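Local coordinates for protein CalG4 (Micromonospora echinospora, PDB 3IA7) that adopts the two-domain GT-B fold, in which two Rossmann-like domains face each other across a cleft, and carries bound calcium ions in the crystal, at residues H80-Y83 with V84-N87; P226-P229 with D230-V233; A368-E371 with R372-M376; E394-L397 with G398-A401. All blocks are in the same frame, centred on the assembly; numbering follows the deposited sequence.

Three of the four contacts lie along helices, and interaction 2 is a proline-rich turn in the loop before strand 233-237. Each has an arginine folded back over preceding residues. Interaction 1 is polar and half buried, its amide and carboxylate held by the surrounding N-terminal domain. Interactions 2 and 3, the more exposed pair by their side chains, lie on the same side of the chain's centre, with nearest atoms about 11 Å apart. Interaction 4 lies on the last helix, which packs back on the N-terminal domain, and pairs a buried tyrosine with an exposed valine. Interactions 1, 3 and 4 share i to i+4 backbone bonding; interaction 2 has a single turn bond.

Interaction 1: H80-Y83 with V84-N87; sequences HLVY and VREN
Asn87 bonds the carbonyl oxygen of Tyr83 twice. Its backbone N donates to Tyr83 O at 3.0 Å in the ordinary helical pattern, and its ND2 donates to Tyr83 O, also at 3.0 Å, with an almost straight N-H...O angle of 177°. The two donors arrive from opposite faces of the carbonyl plane; the oxygen, for its part, lies in the plane of the Asn87 amide. ND2 also stands over the centre of the Tyr83 ring, 3.6 Å from Tyr83 CZ, with ring and amide planes 58° apart. OD1 is satisfied by Ala115 N, so the amide is tied at both ends. These residues belong to helix 75-98 of the N-terminal Rossmann-like domain, the helix that leads into parallel strand 105-109. One residue back, Glu86 turns away from the contact: OE1 accepts from Glu60 N, and OE2 is hydrogen-bonded to Ser59 OG and Tyr57 OH. On the exposed flank, the bend of Arg85 at chi3 (-60°) folds its guanidinium back over the preceding turn. One face covers Val82 CA and Leu81 O, NH2 comes 3.5 Å from Val82 CB, and NE forms a salt bridge with Glu60.

Interaction 2: P226-P229 with D230-V233; sequences PPRP and DAPV
Ala231 N donates to Arg228 O at 3.2 Å, with an N-H...O angle of 161°, and closes a type I beta turn from Arg228 to Ala231 with Pro229 and Asp230 at its corners. The donor stands well above the carbonyl plane of Arg228. The turn lies in the proline-rich loop that leads into strand 233-237, a central strand of the parallel sheet in the C-terminal Rossmann-like domain. Ala231 is the buried piece of the turn, and its methyl group meets groups from two residues. Arg228 bends at chi3 (-72°) and lays its guanidinium over this methyl: Ala231 CB is above the centre of one face, 3.6 Å from Arg228 NH2. The same NH2 is hydrogen-bonded to Pro260 O, which fixes the charged end against a neighbouring loop, and it passes 3.8 Å from Pro232 CD. Pro227 CG meets Ala231 CB more loosely, at 4.2 Å. Pro226 rests on His297, which together with Gln225 binds a calcium ion; the Pro226 side chain is about 5 Å from that ion. Towards the strand, the chain comes together again where Pro226 CB meets Val233 CG2 at 4.0 Å.

Interaction 3: A368-E371 with R372-M376; sequences AVRE and RVRRM
The guanidinium of Arg372 lies flat against the preceding helical turn: Ala368 O sits 3.5 Å above the plane near its centre, and Val369 N is over the same face closer to the rim. Arg372 reaches this position by bending at chi3 (-69°). Its two terminal nitrogens then rest on different neighbours, NH1 at 3.6 Å from Ala368 CB and NH2 at 3.4 Å from Val369 CG2, while NE is hydrogen-bonded to Gly341 O. A second guanidinium, that of Arg374, has Arg370 CG over the centre of one face, but Arg370 has two deposited conformers, so this contact is doubtful. Glu371 OE1 comes 4.5 Å from Arg374 NH1, too far for a salt bridge. Beneath these polar groups runs regular i to i+4 bonding, including Val373 N to Val369 O at 2.8 Å. On the buried side Val369 and Val373 lie alongside each other, pointing the same way, with Val369 CG1 4.0 Å from Val373 CG2. This part of helix 367-381, in the C-terminal domain of the GT-B fold, presses Val369 on Pro319 just before strand 320-322, and Val373 with selenomethionine Met376 on Phe314 of helix 307-315.

Interaction 4: E394-L397 with G398-A401; sequences EAYL and GRVA
Val400 CG2 sits over one face of the buried Tyr396 ring, and here the contact is closely fitted. It stands 4.0 Å from the ring centroid and only 6° off the normal, a CH-pi contact directly over the centre, while Val400 CG1 touches Tyr396 CE1, also at 4.0 Å. The tyrosine is brought under the valine by a CG that lies anti to the backbone N (chi1 178°). A main-chain bond backs the pair, Val400 N donating to Tyr396 O at 2.9 Å nearly in line with the carbonyl. Arg399 N adds a weak, strongly bent bond to the same oxygen besides its regular one to Ala395 O. The phenol is satisfied outside the contact, where its OH is hydrogen-bonded to Ala127 O.

The Arg399 side chain, by contrast, is on the solvent side and lies mostly over backbone. It folds back at chi3 (-72°) so that one guanidinium face covers Tyr396 CA and Ala395 O, without a hydrogen bond from the guanidinium to segment 394-397. Its NH2 comes 3.7 Å from Tyr396 CD1 at the ring edge; its NH1 meets Ala395 CB more loosely, at 3.9 Å.

Helix 385-400 ends here, Ala401 being the first residue to leave helical geometry. As is usual in the GT-B fold, this last helix crosses back to the N-terminal domain: Glu394 OE1 forms a salt bridge with Arg31 and OE2 is hydrogen-bonded to His33, both between helix 15-30 and strand 34-39, Leu397 packs on Arg5 just before strand 6-10, and Val400 packs on Pro126 ahead of strand 127-131.

Interaction 1: H80-Y83 with V84-N87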
ATOM      1  N   HIS A  80      20.945 -26.644  -5.101  1.00 19.32           N
ATOM      2  CA  HIS A  80      21.564 -25.836  -6.151  1.00 18.83           C
ATOM      3  C   HIS A  80      21.043 -26.170  -7.548  1.00 17.89           C
ATOM      4  O   HIS A  80      20.913 -25.277  -8.386  1.00 17.19           O
ATOM      5  CB  HIS A  80      23.073 -25.981  -6.167  1.00 17.44           C
ATOM      6  CG  HIS A  80      23.742 -25.564  -4.884  1.00 19.49           C
ATOM      7  ND1 HIS A  80      23.311 -24.485  -4.142  1.00 18.80           N
ATOM      8  CD2 HIS A  80      24.837 -26.043  -4.252  1.00 18.76           C
ATOM      9  CE1 HIS A  80      24.102 -24.330  -3.093  1.00 22.76           C
ATOM     10  NE2 HIS A  80      25.027 -25.276  -3.128  1.00 20.28           N
ATOM     11  N   LEU A  81      20.840 -27.447  -7.827  1.00 17.41           N
ATOM     12  CA  LEU A  81      20.369 -27.834  -9.176  1.00 18.44           C
ATOM     13  C   LEU A  81      18.953 -27.346  -9.451  1.00 17.19           C
ATOM     14  O   LEU A  81      18.647 -26.934 -10.592  1.00 17.90           O
ATOM     15  CB  LEU A  81      20.503 -29.355  -9.454  1.00 17.63           C
ATOM     16  CG  LEU A  81      21.968 -29.845  -9.510  1.00 17.73           C
ATOM     17  CD1 LEU A  81      21.990 -31.369  -9.586  1.00 18.80           C
ATOM     18  CD2 LEU A  81      22.739 -29.238 -10.676  1.00 18.98           C
ATOM     19  N   VAL A  82      18.098 -27.353  -8.423  1.00 17.30           N
ATOM     20  CA  VAL A  82      16.728 -26.864  -8.624  1.00 17.55           C
ATOM     21  C   VAL A  82      16.757 -25.352  -8.855  1.00 16.73           C
ATOM     22  O   VAL A  82      15.933 -24.847  -9.592  1.00 16.30           O
ATOM     23  CB  VAL A  82      15.690 -27.269  -7.491  1.00 18.40           C
ATOM     24  CG1 VAL A  82      15.969 -26.590  -6.174  1.00 19.43           C
ATOM     25  CG2 VAL A  82      14.282 -26.898  -7.935  1.00 18.50           C
ATOM     26  N   TYR A  83      17.701 -24.666  -8.226  1.00 16.72           N
ATOM     27  CA  TYR A  83      17.886 -23.210  -8.408  1.00 16.57           C
ATOM     28  C   TYR A  83      18.204 -22.922  -9.886  1.00 15.86           C
ATOM     29  O   TYR A  83      17.620 -22.010 -10.519  1.00 14.93           O
ATOM     30  CB  TYR A  83      19.034 -22.724  -7.500  1.00 16.15           C
ATOM     31  CG  TYR A  83      19.410 -21.272  -7.700  1.00 18.56           C
ATOM     32  CD1 TYR A  83      18.624 -20.244  -7.138  1.00 17.68           C
ATOM     33  CD2 TYR A  83      20.531 -20.906  -8.471  1.00 16.22           C
ATOM     34  CE1 TYR A  83      18.974 -18.890  -7.328  1.00 18.81           C
ATOM     35  CE2 TYR A  83      20.877 -19.566  -8.663  1.00 18.15           C
ATOM     36  CZ  TYR A  83      20.090 -18.573  -8.090  1.00 15.47           C
ATOM     37  OH  TYR A  83      20.398 -17.243  -8.255  1.00 18.39           O
ATOM     38  N   VAL A  84      19.161 -23.685 -10.414  1.00 14.50           N
ATOM     39  CA  VAL A  84      19.532 -23.568 -11.828  1.00 14.04           C
ATOM     40  C   VAL A  84      18.349 -23.896 -12.759  1.00 13.20           C
ATOM     41  O   VAL A  84      18.085 -23.122 -13.697  1.00 12.47           O
ATOM     42  CB  VAL A  84      20.817 -24.368 -12.181  1.00 13.99           C
ATOM     43  CG1 VAL A  84      21.102 -24.267 -13.684  1.00 13.85           C
ATOM     44  CG2 VAL A  84      22.032 -23.809 -11.378  1.00 13.21           C
ATOM     45  N   ARG A  85      17.646 -24.998 -12.502  1.00 12.04           N
ATOM     46  CA  ARG A  85      16.474 -25.354 -13.303  1.00 13.47           C
ATOM     47  C   ARG A  85      15.410 -24.264 -13.288  1.00 12.94           C
ATOM     48  O   ARG A  85      14.801 -23.985 -14.322  1.00 12.41           O
ATOM     49  CB  ARG A  85      15.848 -26.683 -12.892  1.00 13.17           C
ATOM     50  CG  ARG A  85      16.710 -27.927 -13.184  1.00 15.82           C
ATOM     51  CD  ARG A  85      15.902 -29.209 -13.064  1.00 16.70           C
ATOM     52  NE  ARG A  85      15.324 -29.402 -11.734  1.00 20.34           N
ATOM     53  CZ  ARG A  85      15.944 -30.006 -10.721  1.00 23.10           C
ATOM     54  NH1 ARG A  85      17.176 -30.490 -10.879  1.00 22.72           N
ATOM     55  NH2 ARG A  85      15.329 -30.133  -9.546  1.00 25.25           N
ATOM     56  N   GLU A  86      15.183 -23.655 -12.131  1.00 12.03           N
ATOM     57  CA  GLU A  86      14.196 -22.573 -12.012  1.00 12.91           C
ATOM     58  C   GLU A  86      14.614 -21.348 -12.833  1.00 12.91           C
ATOM     59  O   GLU A  86      13.761 -20.736 -13.523  1.00 11.76           O
ATOM     60  CB  GLU A  86      14.047 -22.149 -10.523  1.00 14.16           C
ATOM     61  CG  GLU A  86      12.845 -21.176 -10.280  1.00 16.42           C
ATOM     62  CD  GLU A  86      11.484 -21.860 -10.325  1.00 18.81           C
ATOM     63  OE1 GLU A  86      11.354 -22.968 -10.887  1.00 20.25           O
ATOM     64  OE2 GLU A  86      10.517 -21.261  -9.800  1.00 16.11           O
ATOM     65  N   ASN A  87      15.906 -20.980 -12.758  1.00 11.41           N
ATOM     66  CA  ASN A  87      16.433 -19.933 -13.658  1.00 12.84           C
ATOM     67  C   ASN A  87      16.153 -20.295 -15.133  1.00 12.02           C
ATOM     68  O   ASN A  87      15.704 -19.452 -15.911  1.00 11.04           O
ATOM     69  CB  ASN A  87      17.930 -19.753 -13.437  1.00 12.51           C
ATOM     70  CG  ASN A  87      18.217 -18.734 -12.348  1.00 14.06           C
ATOM     71  OD1 ASN A  87      18.404 -17.572 -12.657  1.00 13.69           O
ATOM     72  ND2 ASN A  87      18.159 -19.149 -11.063  1.00 12.55           N
TER

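Interaction 2: P226-P229 with D230-V233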
ATOM      1  N   PRO A 226      -6.791   1.941  18.543  1.00 21.40           N
ATOM      2  CA  PRO A 226      -6.562   1.272  19.816  1.00 20.68           C
ATOM      3  C   PRO A 226      -7.786   1.497  20.742  1.00 20.64           C
ATOM      4  O   PRO A 226      -8.580   2.420  20.474  1.00 18.92           O
ATOM      5  CB  PRO A 226      -5.286   1.974  20.359  1.00 20.52           C
ATOM      6  CG  PRO A 226      -5.323   3.340  19.766  1.00 21.51           C
ATOM      7  CD  PRO A 226      -5.957   3.147  18.392  1.00 21.15           C
ATOM      8  N   PRO A 227      -7.936   0.673  21.798  1.00 19.66           N
ATOM      9  CA  PRO A 227      -9.079   0.801  22.710  1.00 20.20           C
ATOM     10  C   PRO A 227      -9.024   2.004  23.659  1.00 19.51           C
ATOM     11  O   PRO A 227     -10.061   2.404  24.150  1.00 20.51           O
ATOM     12  CB  PRO A 227      -9.047  -0.507  23.511  1.00 20.81           C
ATOM     13  CG  PRO A 227      -7.595  -0.855  23.552  1.00 20.04           C
ATOM     14  CD  PRO A 227      -7.077  -0.460  22.168  1.00 19.43           C
ATOM     15  N   ARG A 228      -7.830   2.529  23.953  1.00 19.28           N
ATOM     16  CA  ARG A 228      -7.664   3.778  24.716  1.00 19.65           C
ATOM     17  C   ARG A 228      -6.544   4.519  24.030  1.00 18.87           C
ATOM     18  O   ARG A 228      -5.688   3.885  23.439  1.00 19.80           O
ATOM     19  CB  ARG A 228      -7.243   3.531  26.163  1.00 19.45           C
ATOM     20  CG  ARG A 228      -7.903   2.389  26.863  1.00 20.72           C
ATOM     21  CD  ARG A 228      -7.420   2.244  28.321  1.00 19.43           C
ATOM     22  NE  ARG A 228      -6.044   1.736  28.476  1.00 15.61           N
ATOM     23  CZ  ARG A 228      -5.674   0.474  28.254  1.00 19.25           C
ATOM     24  NH1 ARG A 228      -6.563  -0.404  27.785  1.00 15.55           N
ATOM     25  NH2 ARG A 228      -4.392   0.085  28.423  1.00 17.23           N
ATOM     26  N   PRO A 229      -6.537   5.857  24.111  1.00 18.96           N
ATOM     27  CA  PRO A 229      -5.538   6.681  23.425  1.00 19.51           C
ATOM     28  C   PRO A 229      -4.088   6.283  23.688  1.00 19.96           C
ATOM     29  O   PRO A 229      -3.245   6.257  22.758  1.00 20.47           O
ATOM     30  CB  PRO A 229      -5.810   8.081  23.984  1.00 19.62           C
ATOM     31  CG  PRO A 229      -7.246   8.065  24.319  1.00 19.61           C
ATOM     32  CD  PRO A 229      -7.533   6.678  24.823  1.00 18.68           C
ATOM     33  N   ASP A 230      -3.798   5.982  24.952  1.00 19.98           N
ATOM     34  CA  ASP A 230      -2.441   5.664  25.371  1.00 19.05           C
ATOM     35  C   ASP A 230      -2.290   4.172  25.744  1.00 17.66           C
ATOM     36  O   ASP A 230      -1.348   3.806  26.420  1.00 16.61           O
ATOM     37  CB  ASP A 230      -2.020   6.593  26.552  1.00 19.00           C
ATOM     38  CG  ASP A 230      -1.814   8.058  26.113  1.00 21.40           C
ATOM     39  OD1 ASP A 230      -1.271   8.288  25.013  1.00 25.50           O
ATOM     40  OD2 ASP A 230      -2.174   8.979  26.862  1.00 24.80           O
ATOM     41  N   ALA A 231      -3.211   3.314  25.332  1.00 16.48           N
ATOM     42  CA  ALA A 231      -2.985   1.868  25.526  1.00 16.72           C
ATOM     43  C   ALA A 231      -1.648   1.454  24.890  1.00 17.01           C
ATOM     44  O   ALA A 231      -1.408   1.805  23.742  1.00 18.30           O
ATOM     45  CB  ALA A 231      -4.146   1.037  24.923  1.00 16.09           C
ATOM     46  N   PRO A 232      -0.776   0.726  25.623  1.00 17.92           N
ATOM     47  CA  PRO A 232       0.451   0.207  25.009  1.00 17.97           C
ATOM     48  C   PRO A 232       0.053  -0.928  24.070  1.00 17.34           C
ATOM     49  O   PRO A 232      -0.702  -1.829  24.475  1.00 17.04           O
ATOM     50  CB  PRO A 232       1.251  -0.343  26.199  1.00 18.10           C
ATOM     51  CG  PRO A 232       0.558   0.182  27.438  1.00 21.52           C
ATOM     52  CD  PRO A 232      -0.878   0.330  27.046  1.00 18.14           C
ATOM     53  N   VAL A 233       0.409  -0.808  22.801  1.00 17.57           N
ATOM     54  CA  VAL A 233      -0.086  -1.758  21.803  1.00 17.91           C
ATOM     55  C   VAL A 233       1.106  -2.628  21.343  1.00 17.78           C
ATOM     56  O   VAL A 233       2.190  -2.115  21.062  1.00 17.56           O
ATOM     57  CB  VAL A 233      -0.747  -1.063  20.585  1.00 17.84           C
ATOM     58  CG1 VAL A 233      -1.139  -2.112  19.500  1.00 18.30           C
ATOM     59  CG2 VAL A 233      -2.031  -0.267  21.001  1.00 16.32           C
TER

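Interaction 3: A368-E371 with R372-M376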
ATOM      1  N   ALA A 368      17.542   3.760  24.071  1.00 14.87           N
ATOM      2  CA  ALA A 368      18.637   3.703  23.078  1.00 14.36           C
ATOM      3  C   ALA A 368      18.184   3.004  21.783  1.00 13.69           C
ATOM      4  O   ALA A 368      18.475   3.458  20.659  1.00 13.15           O
ATOM      5  CB  ALA A 368      19.866   2.982  23.678  1.00 14.37           C
ATOM      6  N   VAL A 369      17.483   1.891  21.956  1.00 13.04           N
ATOM      7  CA  VAL A 369      16.844   1.184  20.843  1.00 13.96           C
ATOM      8  C   VAL A 369      15.828   2.114  20.121  1.00 14.93           C
ATOM      9  O   VAL A 369      15.869   2.260  18.883  1.00 14.31           O
ATOM     10  CB  VAL A 369      16.199  -0.191  21.296  1.00 12.49           C
ATOM     11  CG1 VAL A 369      15.246  -0.778  20.140  1.00 13.48           C
ATOM     12  CG2 VAL A 369      17.294  -1.213  21.670  1.00 11.61           C
ATOM     13  N   ARG A 370      14.968   2.731  20.937  0.50 14.92           N
ATOM     14  CA  ARG A 370      13.942   3.681  20.521  0.50 15.26           C
ATOM     15  C   ARG A 370      14.528   4.705  19.567  0.50 14.80           C
ATOM     16  O   ARG A 370      14.036   4.866  18.446  0.50 15.17           O
ATOM     17  CB  ARG A 370      13.341   4.368  21.770  0.50 15.67           C
ATOM     18  CG  ARG A 370      12.388   5.526  21.523  0.50 16.61           C
ATOM     19  CD  ARG A 370      11.355   5.675  22.669  0.50 15.20           C
ATOM     20  NE  ARG A 370      11.932   5.838  24.012  0.50 18.13           N
ATOM     21  CZ  ARG A 370      11.813   4.974  25.024  0.50 15.67           C
ATOM     22  NH1 ARG A 370      11.154   3.814  24.895  0.50 10.48           N
ATOM     23  NH2 ARG A 370      12.399   5.263  26.175  0.50 18.65           N
ATOM     24  N   GLU A 371      15.588   5.363  20.015  1.00 13.55           N
ATOM     25  CA  GLU A 371      16.320   6.367  19.242  1.00 12.91           C
ATOM     26  C   GLU A 371      16.978   5.852  17.945  1.00 11.36           C
ATOM     27  O   GLU A 371      16.873   6.526  16.905  1.00  9.88           O
ATOM     28  CB  GLU A 371      17.342   7.104  20.101  1.00 14.56           C
ATOM     29  CG  GLU A 371      17.934   8.359  19.429  1.00 19.41           C
ATOM     30  CD  GLU A 371      16.899   9.434  18.962  1.00 25.40           C
ATOM     31  OE1 GLU A 371      15.696   9.407  19.338  1.00 25.21           O
ATOM     32  OE2 GLU A 371      17.322  10.335  18.208  1.00 27.41           O
ATOM     33  N   ARG A 372      17.618   4.685  17.997  1.00  8.05           N
ATOM     34  CA  ARG A 372      18.205   4.071  16.791  1.00  7.54           C
ATOM     35  C   ARG A 372      17.093   3.712  15.784  1.00  7.45           C
ATOM     36  O   ARG A 372      17.243   3.915  14.566  1.00  6.58           O
ATOM     37  CB  ARG A 372      19.025   2.836  17.152  1.00  8.55           C
ATOM     38  CG  ARG A 372      20.324   3.171  17.892  1.00  8.49           C
ATOM     39  CD  ARG A 372      21.221   1.981  18.038  1.00 11.00           C
ATOM     40  NE  ARG A 372      20.705   0.961  18.951  1.00 11.91           N
ATOM     41  CZ  ARG A 372      20.983   0.888  20.252  1.00 13.78           C
ATOM     42  NH1 ARG A 372      21.775   1.787  20.837  1.00 12.48           N
ATOM     43  NH2 ARG A 372      20.476  -0.101  20.977  1.00 11.53           N
ATOM     44  N   VAL A 373      15.966   3.227  16.298  1.00  6.34           N
ATOM     45  CA  VAL A 373      14.825   2.899  15.423  1.00  8.72           C
ATOM     46  C   VAL A 373      14.236   4.201  14.761  1.00  8.41           C
ATOM     47  O   VAL A 373      13.825   4.212  13.575  1.00  7.17           O
ATOM     48  CB  VAL A 373      13.762   2.045  16.175  1.00  9.60           C
ATOM     49  CG1 VAL A 373      12.546   1.857  15.286  1.00 10.25           C
ATOM     50  CG2 VAL A 373      14.342   0.648  16.523  1.00  9.03           C
ATOM     51  N   ARG A 374      14.167   5.270  15.526  1.00  8.31           N
ATOM     52  CA  ARG A 374      13.682   6.537  14.961  1.00 10.64           C
ATOM     53  C   ARG A 374      14.616   7.066  13.842  1.00  9.93           C
ATOM     54  O   ARG A 374      14.138   7.575  12.830  1.00  8.35           O
ATOM     55  CB  ARG A 374      13.472   7.564  16.058  1.00 12.53           C
ATOM     56  CG  ARG A 374      12.201   7.241  16.801  1.00 18.80           C
ATOM     57  CD  ARG A 374      11.813   8.300  17.750  1.00 27.51           C
ATOM     58  NE  ARG A 374      10.751   7.821  18.629  1.00 31.56           N
ATOM     59  CZ  ARG A 374      10.506   8.359  19.813  1.00 30.90           C
ATOM     60  NH1 ARG A 374      11.263   9.354  20.241  1.00 31.67           N
ATOM     61  NH2 ARG A 374       9.519   7.895  20.563  1.00 34.40           N
ATOM     62  N   ARG A 375      15.928   6.902  14.018  1.00  9.87           N
ATOM     63  CA  ARG A 375      16.900   7.221  12.944  1.00 10.09           C
ATOM     64  C   ARG A 375      16.678   6.331  11.738  1.00  9.30           C
ATOM     65  O   ARG A 375      16.703   6.798  10.577  1.00  9.57           O
ATOM     66  CB  ARG A 375      18.348   7.133  13.468  1.00  9.32           C
ATOM     67  CG  ARG A 375      18.770   8.345  14.341  1.00 13.53           C
ATOM     68  CD  ARG A 375      19.840   9.237  13.610  1.00 20.03           C
ATOM     69  NE  ARG A 375      20.834   9.788  14.549  1.00 23.52           N
ATOM     70  CZ  ARG A 375      22.099  10.091  14.242  1.00 23.52           C
ATOM     71  NH1 ARG A 375      22.570   9.910  13.005  1.00 23.11           N
ATOM     72  NH2 ARG A 375      22.904  10.579  15.176  1.00 26.64           N
HETATM   73  N   MSE A 376      16.414   5.049  11.981  1.00  8.86           N
HETATM   74  CA  MSE A 376      16.117   4.117  10.855  1.00  9.86           C
HETATM   75  C   MSE A 376      14.817   4.501  10.135  1.00  9.80           C
HETATM   76  O   MSE A 376      14.730   4.387   8.920  1.00  8.01           O
HETATM   77  CB  MSE A 376      16.022   2.634  11.325  1.00  8.03           C
HETATM   78  CG  MSE A 376      15.714   1.630  10.161  1.00 11.22           C
HETATM   79 SE   MSE A 376      17.127   1.695   8.767  0.70 15.08          SE
HETATM   80  CE  MSE A 376      18.656   0.914   9.599  1.00 13.10           C
TER

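Interaction 4: E394-L397 with G398-A401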
ATOM      1  N   GLU A 394      14.607   5.010 -15.547  1.00 12.17           N
ATOM      2  CA  GLU A 394      14.507   5.874 -16.737  1.00 12.61           C
ATOM      3  C   GLU A 394      15.816   6.604 -17.093  1.00 13.04           C
ATOM      4  O   GLU A 394      16.164   6.708 -18.272  1.00 12.58           O
ATOM      5  CB  GLU A 394      13.346   6.876 -16.635  1.00 11.56           C
ATOM      6  CG  GLU A 394      11.961   6.194 -16.625  1.00 13.54           C
ATOM      7  CD  GLU A 394      10.861   7.203 -16.699  1.00 17.16           C
ATOM      8  OE1 GLU A 394      10.940   8.205 -15.950  1.00 13.92           O
ATOM      9  OE2 GLU A 394       9.936   6.989 -17.520  1.00 15.34           O
ATOM     10  N   ALA A 395      16.537   7.073 -16.070  1.00 14.03           N
ATOM     11  CA  ALA A 395      17.851   7.701 -16.250  1.00 14.31           C
ATOM     12  C   ALA A 395      18.901   6.725 -16.829  1.00 14.40           C
ATOM     13  O   ALA A 395      19.693   7.109 -17.678  1.00 12.18           O
ATOM     14  CB  ALA A 395      18.370   8.317 -14.919  1.00 14.57           C
ATOM     15  N   TYR A 396      18.896   5.476 -16.357  1.00 13.05           N
ATOM     16  CA  TYR A 396      19.805   4.432 -16.829  1.00 13.37           C
ATOM     17  C   TYR A 396      19.547   4.207 -18.302  1.00 14.72           C
ATOM     18  O   TYR A 396      20.478   4.204 -19.115  1.00 14.09           O
ATOM     19  CB  TYR A 396      19.576   3.161 -15.985  1.00 13.92           C
ATOM     20  CG  TYR A 396      20.376   1.913 -16.324  1.00 13.10           C
ATOM     21  CD1 TYR A 396      21.788   1.890 -16.266  1.00 10.58           C
ATOM     22  CD2 TYR A 396      19.718   0.762 -16.698  1.00 12.19           C
ATOM     23  CE1 TYR A 396      22.494   0.741 -16.553  1.00 11.48           C
ATOM     24  CE2 TYR A 396      20.412  -0.395 -16.984  1.00 12.17           C
ATOM     25  CZ  TYR A 396      21.792  -0.408 -16.906  1.00  9.24           C
ATOM     26  OH  TYR A 396      22.460  -1.593 -17.126  1.00 11.06           O
ATOM     27  N   LEU A 397      18.279   4.093 -18.671  1.00 16.41           N
ATOM     28  CA  LEU A 397      17.907   3.984 -20.097  1.00 18.30           C
ATOM     29  C   LEU A 397      18.395   5.152 -20.937  1.00 19.55           C
ATOM     30  O   LEU A 397      18.935   4.944 -22.015  1.00 20.79           O
ATOM     31  CB  LEU A 397      16.408   3.824 -20.246  1.00 18.73           C
ATOM     32  CG  LEU A 397      15.813   2.458 -19.916  1.00 16.99           C
ATOM     33  CD1 LEU A 397      14.292   2.568 -20.081  1.00 14.97           C
ATOM     34  CD2 LEU A 397      16.344   1.379 -20.850  1.00 17.81           C
ATOM     35  N   GLY A 398      18.233   6.368 -20.419  1.00 20.02           N
ATOM     36  CA  GLY A 398      18.752   7.573 -21.039  1.00 21.43           C
ATOM     37  C   GLY A 398      20.234   7.459 -21.319  1.00 22.17           C
ATOM     38  O   GLY A 398      20.687   7.917 -22.362  1.00 22.17           O
ATOM     39  N   ARG A 399      21.003   6.872 -20.394  1.00 22.46           N
ATOM     40  CA  ARG A 399      22.447   6.732 -20.596  1.00 23.99           C
ATOM     41  C   ARG A 399      22.805   5.614 -21.569  1.00 23.60           C
ATOM     42  O   ARG A 399      23.614   5.811 -22.478  1.00 23.35           O
ATOM     43  CB  ARG A 399      23.216   6.491 -19.292  1.00 23.68           C
ATOM     44  CG  ARG A 399      23.028   7.537 -18.204  1.00 26.75           C
ATOM     45  CD  ARG A 399      23.876   7.230 -16.958  1.00 25.93           C
ATOM     46  NE  ARG A 399      23.424   6.087 -16.139  1.00 28.92           N
ATOM     47  CZ  ARG A 399      22.614   6.181 -15.089  1.00 30.25           C
ATOM     48  NH1 ARG A 399      22.135   7.370 -14.729  1.00 32.96           N
ATOM     49  NH2 ARG A 399      22.284   5.092 -14.392  1.00 30.94           N
ATOM     50  N   VAL A 400      22.231   4.431 -21.355  1.00 23.25           N
ATOM     51  CA  VAL A 400      22.746   3.226 -22.010  1.00 23.02           C
ATOM     52  C   VAL A 400      21.931   2.751 -23.210  1.00 23.40           C
ATOM     53  O   VAL A 400      22.407   1.939 -23.993  1.00 23.33           O
ATOM     54  CB  VAL A 400      22.925   2.054 -21.004  1.00 23.17           C
ATOM     55  CG1 VAL A 400      23.866   2.459 -19.870  1.00 21.64           C
ATOM     56  CG2 VAL A 400      21.563   1.550 -20.475  1.00 20.90           C
ATOM     57  N   ALA A 401      20.694   3.218 -23.330  1.00 23.05           N
ATOM     58  CA  ALA A 401      19.880   2.861 -24.473  1.00 24.49           C
ATOM     59  C   ALA A 401      18.795   3.917 -24.664  1.00 25.39           C
ATOM     60  O   ALA A 401      17.619   3.629 -24.406  1.00 24.93           O
ATOM     61  CB  ALA A 401      19.258   1.474 -24.251  1.00 23.69           C
TER